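Local coordinates for GGDEF family protein (Caulobacter vibrioides, PDB 3U2A) that contains a PdeA-like PAS domain, an antiparallel sheet flanked by helices, and pairs with a second copy in the assembly, at residues 36-41 and 45-50; 58-63 and 73-78. All blocks are in the same frame, centred on the assembly; numbering follows the deposited sequence.

Interaction 1: 36-41 and 45-50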
ATOM      1  N   LEU A  36      16.905   3.354   5.905  1.00 12.25           N
ATOM      2  CA  LEU A  36      15.575   3.415   5.307  1.00 11.40           C
ATOM      3  C   LEU A  36      15.459   2.194   4.392  1.00 11.95           C
ATOM      4  O   LEU A  36      16.266   2.010   3.475  1.00 15.89           O
ATOM      5  CB  LEU A  36      15.377   4.710   4.496  1.00 11.13           C
ATOM      6  CG  LEU A  36      14.047   4.776   3.723  1.00 15.05           C
ATOM      7  CD1 LEU A  36      12.886   5.072   4.672  1.00 13.24           C
ATOM      8  CD2 LEU A  36      14.114   5.795   2.611  1.00 19.87           C
ATOM      9  N   ARG A  37      14.470   1.348   4.640  1.00 12.65           N
ATOM     10  CA  ARG A  37      14.249   0.174   3.795  1.00 14.51           C
ATOM     11  C   ARG A  37      13.011   0.328   2.925  1.00 15.47           C
ATOM     12  O   ARG A  37      11.989   0.851   3.379  1.00 12.18           O
ATOM     13  CB  ARG A  37      14.139  -1.089   4.661  1.00 16.25           C
ATOM     14  CG  ARG A  37      15.457  -1.498   5.328  1.00 26.09           C
ATOM     15  CD  ARG A  37      15.223  -2.065   6.727  1.00 28.07           C
ATOM     16  NE  ARG A  37      14.506  -3.322   6.709  1.00 30.18           N
ATOM     17  CZ  ARG A  37      13.715  -3.766   7.685  1.00 29.16           C
ATOM     18  NH1 ARG A  37      13.495  -3.049   8.789  1.00 30.80           N
ATOM     19  NH2 ARG A  37      13.121  -4.933   7.545  1.00 28.08           N
ATOM     20  N   LEU A  38      13.116  -0.133   1.675  1.00 12.71           N
ATOM     21  CA  LEU A  38      11.999  -0.123   0.727  1.00 14.03           C
ATOM     22  C   LEU A  38      11.695  -1.509   0.159  1.00 19.48           C
ATOM     23  O   LEU A  38      12.605  -2.320  -0.055  1.00 18.85           O
ATOM     24  CB  LEU A  38      12.289   0.839  -0.426  1.00 14.49           C
ATOM     25  CG  LEU A  38      12.245   2.325  -0.100  1.00 16.63           C
ATOM     26  CD1 LEU A  38      13.050   3.099  -1.144  1.00 22.52           C
ATOM     27  CD2 LEU A  38      10.802   2.816  -0.056  1.00 19.54           C
ATOM     28  N   ASN A  39      10.408  -1.768  -0.074  1.00 16.02           N
ATOM     29  CA  ASN A  39       9.937  -3.006  -0.682  1.00 14.83           C
ATOM     30  C   ASN A  39       8.744  -2.712  -1.594  1.00 15.22           C
ATOM     31  O   ASN A  39       7.798  -2.043  -1.188  1.00 16.13           O
ATOM     32  CB  ASN A  39       9.526  -4.002   0.406  1.00 14.70           C
ATOM     33  CG  ASN A  39       9.257  -5.386  -0.142  1.00 16.66           C
ATOM     34  OD1 ASN A  39       8.182  -5.949   0.068  1.00 18.84           O
ATOM     35  ND2 ASN A  39      10.242  -5.953  -0.839  1.00 17.43           N
ATOM     36  N   GLY A  40       8.790  -3.222  -2.818  1.00 17.11           N
ATOM     37  CA  GLY A  40       7.688  -3.040  -3.762  1.00 15.73           C
ATOM     38  C   GLY A  40       8.119  -2.241  -4.970  1.00 14.87           C
ATOM     39  O   GLY A  40       9.236  -2.410  -5.462  1.00 14.65           O
ATOM     40  N   ALA A  41       7.245  -1.341  -5.422  1.00 13.99           N
ATOM     41  CA  ALA A  41       7.419  -0.649  -6.708  1.00 15.17           C
ATOM     42  C   ALA A  41       8.347   0.568  -6.623  1.00 14.72           C
ATOM     43  O   ALA A  41       8.043   1.639  -7.177  1.00 15.17           O
ATOM     44  CB  ALA A  41       6.041  -0.258  -7.310  1.00 14.04           C
ATOM     45  N   LEU A  45       8.502   4.217  -8.977  1.00 17.03           N
ATOM     46  CA  LEU A  45       8.228   5.475  -8.298  1.00 18.79           C
ATOM     47  C   LEU A  45       9.389   6.474  -8.334  1.00 19.36           C
ATOM     48  O   LEU A  45       9.271   7.584  -7.803  1.00 20.10           O
ATOM     49  CB  LEU A  45       7.815   5.208  -6.849  1.00 18.75           C
ATOM     50  CG  LEU A  45       6.465   4.526  -6.660  1.00 20.86           C
ATOM     51  CD1 LEU A  45       6.260   4.210  -5.207  1.00 19.84           C
ATOM     52  CD2 LEU A  45       5.358   5.399  -7.171  1.00 25.27           C
ATOM     53  N   GLY A  46      10.505   6.079  -8.943  1.00 16.85           N
ATOM     54  CA  GLY A  46      11.694   6.929  -8.979  1.00 16.89           C
ATOM     55  C   GLY A  46      12.636   6.658  -7.816  1.00 18.55           C
ATOM     56  O   GLY A  46      13.705   7.275  -7.701  1.00 18.56           O
ATOM     57  N   LEU A  47      12.256   5.697  -6.973  1.00 14.78           N
ATOM     58  CA  LEU A  47      12.996   5.402  -5.745  1.00 14.57           C
ATOM     59  C   LEU A  47      14.001   4.261  -5.902  1.00 14.63           C
ATOM     60  O   LEU A  47      14.616   3.818  -4.931  1.00 16.35           O
ATOM     61  CB  LEU A  47      12.019   5.122  -4.592  1.00 12.41           C
ATOM     62  CG  LEU A  47      11.017   6.245  -4.303  1.00 15.60           C
ATOM     63  CD1 LEU A  47       9.943   5.780  -3.319  1.00 16.94           C
ATOM     64  CD2 LEU A  47      11.714   7.537  -3.806  1.00 16.09           C
ATOM     65  N   GLY A  48      14.174   3.801  -7.137  1.00 13.34           N
ATOM     66  CA  GLY A  48      15.095   2.715  -7.447  1.00 16.70           C
ATOM     67  C   GLY A  48      16.490   2.824  -6.856  1.00 19.87           C
ATOM     68  O   GLY A  48      16.996   1.836  -6.320  1.00 22.58           O
ATOM     69  N   PRO A  49      17.127   4.012  -6.951  1.00 21.01           N
ATOM     70  CA  PRO A  49      18.467   4.217  -6.374  1.00 20.66           C
ATOM     71  C   PRO A  49      18.568   3.995  -4.858  1.00 22.29           C
ATOM     72  O   PRO A  49      19.661   3.744  -4.351  1.00 23.54           O
ATOM     73  CB  PRO A  49      18.761   5.677  -6.710  1.00 21.90           C
ATOM     74  CG  PRO A  49      18.045   5.894  -7.991  1.00 22.64           C
ATOM     75  CD  PRO A  49      16.740   5.159  -7.800  1.00 20.45           C
ATOM     76  N   LEU A  50      17.444   4.087  -4.156  1.00 18.64           N
ATOM     77  CA  LEU A  50      17.414   3.925  -2.701  1.00 18.68           C
ATOM     78  C   LEU A  50      17.170   2.492  -2.257  1.00 17.94           C
ATOM     79  O   LEU A  50      17.510   2.126  -1.135  1.00 19.21           O
ATOM     80  CB  LEU A  50      16.317   4.802  -2.089  1.00 18.37           C
ATOM     81  CG  LEU A  50      16.328   6.305  -2.399  1.00 18.49           C
ATOM     82  CD1 LEU A  50      15.187   6.993  -1.663  1.00 14.69           C
ATOM     83  CD2 LEU A  50      17.662   6.926  -2.053  1.00 16.10           C
TER
HETATM   84  O   HOH W   1      15.597   1.825   0.640  1.00 32.72           O
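Leu38 and Leu50 make the closest contact between two side chains of strand 35-40 and the loop that follows it: Leu38 CD1 lies 3.8 Å from Leu50 CB. The same methyl also comes within 4.1 Å of Leu47 CB, so a single branch of Leu38 reaches across to the roots of two loop side chains and not to their tips. Leu38 runs at about a right angle to Leu47 and more slantwise past Leu50. Its CG stands anti to its own carbonyl carbon, beside the backbone N, and a chi2 of 158° then turns CD1 of the two methyls to the loop.

At the turn end, Leu45 N donates to Ala41 O over 3.2 Å. The bond is bent, with an N-H...O angle of 135°, and the nitrogen approaches tilted 17° from the carbonyl plane. Leu45 folds its side chain beside the same oxygen, with CG 3.3 Å from Ala41 O, so the carbonyl has a polar and an apolar neighbour from one residue. The far end is joined by a water, which donates to Leu36 O at 2.9 Å and to Leu50 O at 2.6 Å and bridges the two main chains where they do not bond directly. Inside the loop, Leu50 N bonds to Leu47 O, bringing these two leucines round to the strand together.

Farther out, Leu38 also packs on Trp27 of the neighbouring strand, Leu47 on Val90, and Leu50 on Phe59 and Leu62 of helix 56-62. On the other side of the strand, Asn39 meets helix 12-22 and Trp10 of the second subunit. The contact thus folds the connection after the second strand back over the face of the PAS-domain sheet that also carries helix 56-62.

Interaction 2: 58-63 and 73-78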
ATOM      1  N   ALA A  58      21.379   9.582   1.544  1.00 14.93           N
ATOM      2  CA  ALA A  58      21.021   9.150   0.194  1.00 15.79           C
ATOM      3  C   ALA A  58      19.579   9.551  -0.143  1.00 15.43           C
ATOM      4  O   ALA A  58      19.283   9.991  -1.260  1.00 14.25           O
ATOM      5  CB  ALA A  58      21.222   7.640   0.041  1.00 16.81           C
ATOM      6  N   PHE A  59      18.696   9.385   0.837  1.00 14.47           N
ATOM      7  CA  PHE A  59      17.294   9.754   0.732  1.00 15.40           C
ATOM      8  C   PHE A  59      17.159  11.262   0.442  1.00 16.07           C
ATOM      9  O   PHE A  59      16.494  11.662  -0.530  1.00 13.52           O
ATOM     10  CB  PHE A  59      16.580   9.342   2.027  1.00 15.00           C
ATOM     11  CG  PHE A  59      15.140   9.797   2.131  1.00 15.69           C
ATOM     12  CD1 PHE A  59      14.108   8.993   1.659  1.00 19.61           C
ATOM     13  CD2 PHE A  59      14.817  11.016   2.736  1.00 17.78           C
ATOM     14  CE1 PHE A  59      12.772   9.392   1.779  1.00 16.85           C
ATOM     15  CE2 PHE A  59      13.495  11.424   2.852  1.00 19.41           C
ATOM     16  CZ  PHE A  59      12.471  10.610   2.372  1.00 16.22           C
ATOM     17  N   ARG A  60      17.806  12.091   1.260  1.00 14.43           N
ATOM     18  CA  ARG A  60      17.747  13.558   1.068  1.00 14.04           C
ATOM     19  C   ARG A  60      18.303  13.980  -0.289  1.00 18.05           C
ATOM     20  O   ARG A  60      17.753  14.877  -0.942  1.00 17.46           O
ATOM     21  CB  ARG A  60      18.512  14.276   2.161  1.00 15.60           C
ATOM     22  CG  ARG A  60      17.940  14.099   3.536  1.00 17.80           C
ATOM     23  CD  ARG A  60      18.796  14.828   4.544  1.00 22.63           C
ATOM     24  NE  ARG A  60      18.361  14.529   5.903  1.00 24.05           N
ATOM     25  CZ  ARG A  60      19.070  13.829   6.784  1.00 26.38           C
ATOM     26  NH1 ARG A  60      20.275  13.366   6.471  1.00 26.12           N
ATOM     27  NH2 ARG A  60      18.575  13.608   7.992  1.00 27.00           N
ATOM     28  N   ALA A  61      19.380  13.317  -0.713  1.00 16.69           N
ATOM     29  CA  ALA A  61      20.069  13.640  -1.961  1.00 18.29           C
ATOM     30  C   ALA A  61      19.214  13.351  -3.197  1.00 17.35           C
ATOM     31  O   ALA A  61      19.374  13.994  -4.227  1.00 19.12           O
ATOM     32  CB  ALA A  61      21.404  12.895  -2.043  1.00 17.35           C
ATOM     33  N   LEU A  62      18.300  12.397  -3.084  1.00 15.83           N
ATOM     34  CA  LEU A  62      17.443  12.026  -4.196  1.00 17.11           C
ATOM     35  C   LEU A  62      16.238  12.955  -4.356  1.00 14.33           C
ATOM     36  O   LEU A  62      15.716  13.096  -5.457  1.00 16.24           O
ATOM     37  CB  LEU A  62      16.989  10.562  -4.073  1.00 17.52           C
ATOM     38  CG  LEU A  62      16.413   9.935  -5.359  1.00 21.16           C
ATOM     39  CD1 LEU A  62      17.466   9.822  -6.459  1.00 27.79           C
ATOM     40  CD2 LEU A  62      15.788   8.586  -5.078  1.00 21.37           C
ATOM     41  N   ALA A  63      15.788  13.571  -3.265  1.00 13.49           N
ATOM     42  CA  ALA A  63      14.726  14.571  -3.326  1.00 12.07           C
ATOM     43  C   ALA A  63      15.142  15.728  -4.243  1.00 13.51           C
ATOM     44  O   ALA A  63      16.326  16.074  -4.300  1.00 13.60           O
ATOM     45  CB  ALA A  63      14.408  15.093  -1.937  1.00 14.94           C
ATOM     46  N   GLU A  73      10.255  15.561   6.499  1.00 12.13           N
ATOM     47  CA  GLU A  73       9.074  15.193   7.287  1.00 15.32           C
ATOM     48  C   GLU A  73       8.908  13.674   7.431  1.00 14.84           C
ATOM     49  O   GLU A  73       8.295  13.211   8.397  1.00 14.58           O
ATOM     50  CB  GLU A  73       7.799  15.832   6.727  1.00 17.25           C
ATOM     51  CG  GLU A  73       7.741  17.363   6.855  1.00 16.90           C
ATOM     52  CD  GLU A  73       7.854  17.842   8.294  1.00 20.73           C
ATOM     53  OE1 GLU A  73       7.102  17.338   9.147  1.00 25.27           O
ATOM     54  OE2 GLU A  73       8.698  18.718   8.575  1.00 28.14           O
ATOM     55  N   VAL A  74       9.451  12.905   6.481  1.00 13.79           N
ATOM     56  CA  VAL A  74       9.522  11.451   6.620  1.00 13.17           C
ATOM     57  C   VAL A  74      10.511  11.017   7.725  1.00 13.35           C
ATOM     58  O   VAL A  74      10.173  10.175   8.571  1.00 14.52           O
ATOM     59  CB  VAL A  74       9.861  10.737   5.276  1.00 10.62           C
ATOM     60  CG1 VAL A  74       9.916   9.222   5.477  1.00 14.76           C
ATOM     61  CG2 VAL A  74       8.845  11.099   4.189  1.00 14.17           C
ATOM     62  N   LEU A  75      11.711  11.605   7.722  1.00 12.89           N
ATOM     63  CA  LEU A  75      12.836  11.159   8.572  1.00 11.77           C
ATOM     64  C   LEU A  75      12.817  11.693   9.996  1.00 12.42           C
ATOM     65  O   LEU A  75      13.416  11.074  10.884  1.00 16.66           O
ATOM     66  CB  LEU A  75      14.174  11.571   7.960  1.00 14.78           C
ATOM     67  CG  LEU A  75      14.471  11.183   6.505  1.00 18.14           C
ATOM     68  CD1 LEU A  75      15.762  11.868   6.069  1.00 15.30           C
ATOM     69  CD2 LEU A  75      14.581   9.668   6.355  1.00 20.02           C
ATOM     70  N   LYS A  76      12.162  12.837  10.199  1.00 12.73           N
ATOM     71  CA  LYS A  76      12.097  13.487  11.513  1.00 13.57           C
ATOM     72  C   LYS A  76      11.565  12.528  12.563  1.00 13.96           C
ATOM     73  O   LYS A  76      10.457  12.025  12.416  1.00 15.91           O
ATOM     74  CB  LYS A  76      11.176  14.713  11.468  1.00 16.50           C
ATOM     75  CG  LYS A  76      11.878  15.981  11.068  1.00 29.40           C
ATOM     76  CD  LYS A  76      10.990  17.188  11.309  1.00 33.77           C
ATOM     77  CE  LYS A  76      11.531  18.381  10.542  1.00 41.08           C
ATOM     78  NZ  LYS A  76      10.539  19.480  10.491  1.00 40.39           N
ATOM     79  N   PRO A  77      12.342  12.278  13.638  1.00 16.00           N
ATOM     80  CA  PRO A  77      11.807  11.383  14.681  1.00 16.26           C
ATOM     81  C   PRO A  77      10.583  11.982  15.358  1.00 15.87           C
ATOM     82  O   PRO A  77      10.471  13.210  15.486  1.00 18.06           O
ATOM     83  CB  PRO A  77      12.969  11.257  15.686  1.00 18.66           C
ATOM     84  CG  PRO A  77      14.181  11.711  14.954  1.00 20.03           C
ATOM     85  CD  PRO A  77      13.725  12.698  13.923  1.00 14.57           C
ATOM     86  N   ARG A  78       9.655  11.120  15.750  1.00 16.14           N
ATOM     87  CA  ARG A  78       8.453  11.547  16.450  1.00 16.40           C
ATOM     88  C   ARG A  78       8.110  10.501  17.497  1.00 13.89           C
ATOM     89  O   ARG A  78       8.607   9.366  17.454  1.00 16.41           O
ATOM     90  CB  ARG A  78       7.270  11.710  15.482  1.00 17.92           C
ATOM     91  CG  ARG A  78       7.480  12.721  14.341  1.00 16.24           C
ATOM     92  CD  ARG A  78       6.338  12.728  13.340  1.00 16.23           C
ATOM     93  NE  ARG A  78       6.804  13.258  12.047  1.00 16.14           N
ATOM     94  CZ  ARG A  78       6.792  14.543  11.699  1.00 20.37           C
ATOM     95  NH1 ARG A  78       6.304  15.474  12.522  1.00 19.97           N
ATOM     96  NH2 ARG A  78       7.263  14.902  10.506  1.00 18.11           N
TER
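Leu75 is wedged between two flat groups of different character, the ring of Phe59 and the guanidinium of Arg60. Its CD2 lies over one face of the ring, offset toward the rim, in a CH-pi contact 4.2 Å from the Phe59 centroid and 24° off the normal. CD1 does double duty: it is 3.6 Å from Phe59 CD2, and it also sits over a face of the guanidinium, 3.7 Å from Arg60 NE. The extended chain of Arg60 lays that group across the methyl, while its charge is taken up by a salt bridge from NE to OE2 of Glu72 in helix 68-75.

Val74 comes to the far end of the ring, with CB 3.9 Å from Phe59 CZ and its side chain at about a right angle to the phenylalanine. Phe59 reaches both residues because its CG is anti to the backbone N (chi1 174°). Trp98 meets the same ring edge to face, and Ala71 also packs on it.

In the last, weakly bonded turn of helix 68-75, Glu73 takes Lys76 NZ on OE2 and Arg78 NH2 on OE1, each at 2.8 Å. Arg78 NH2 meets OE1 from above the carboxylate plane and also bonds to a lone pair of Glu73 O, in the carbonyl plane. An apolar core of Phe59, Val74 and Leu75, with Arg60 at its rim, thus joins helices 56-62 and 68-75 over the antiparallel sheet of the PAS fold.

Overall arrangement
Interactions 1 and 2 are both buried and meet directly, their centres about 13 Å apart: Leu36 CD2 is 3.3 Å from Phe59 CD1, and Leu50 CG is 3.6 Å from Leu62 CD2. Interaction 1 joins a sheet strand to the loop after it and mixes leucine packing with a main-chain bond and a bridging water. Interaction 2 joins two helices through side chains alone, with an aromatic face and an arginine at its rim; the ions of 73-78 stay within that segment. Helix 56-62 links them, turning Phe59 to both contacts and Leu62 to the loop of interaction 1. The second subunit reaches the strand of interaction 1 but neither segment of interaction 2.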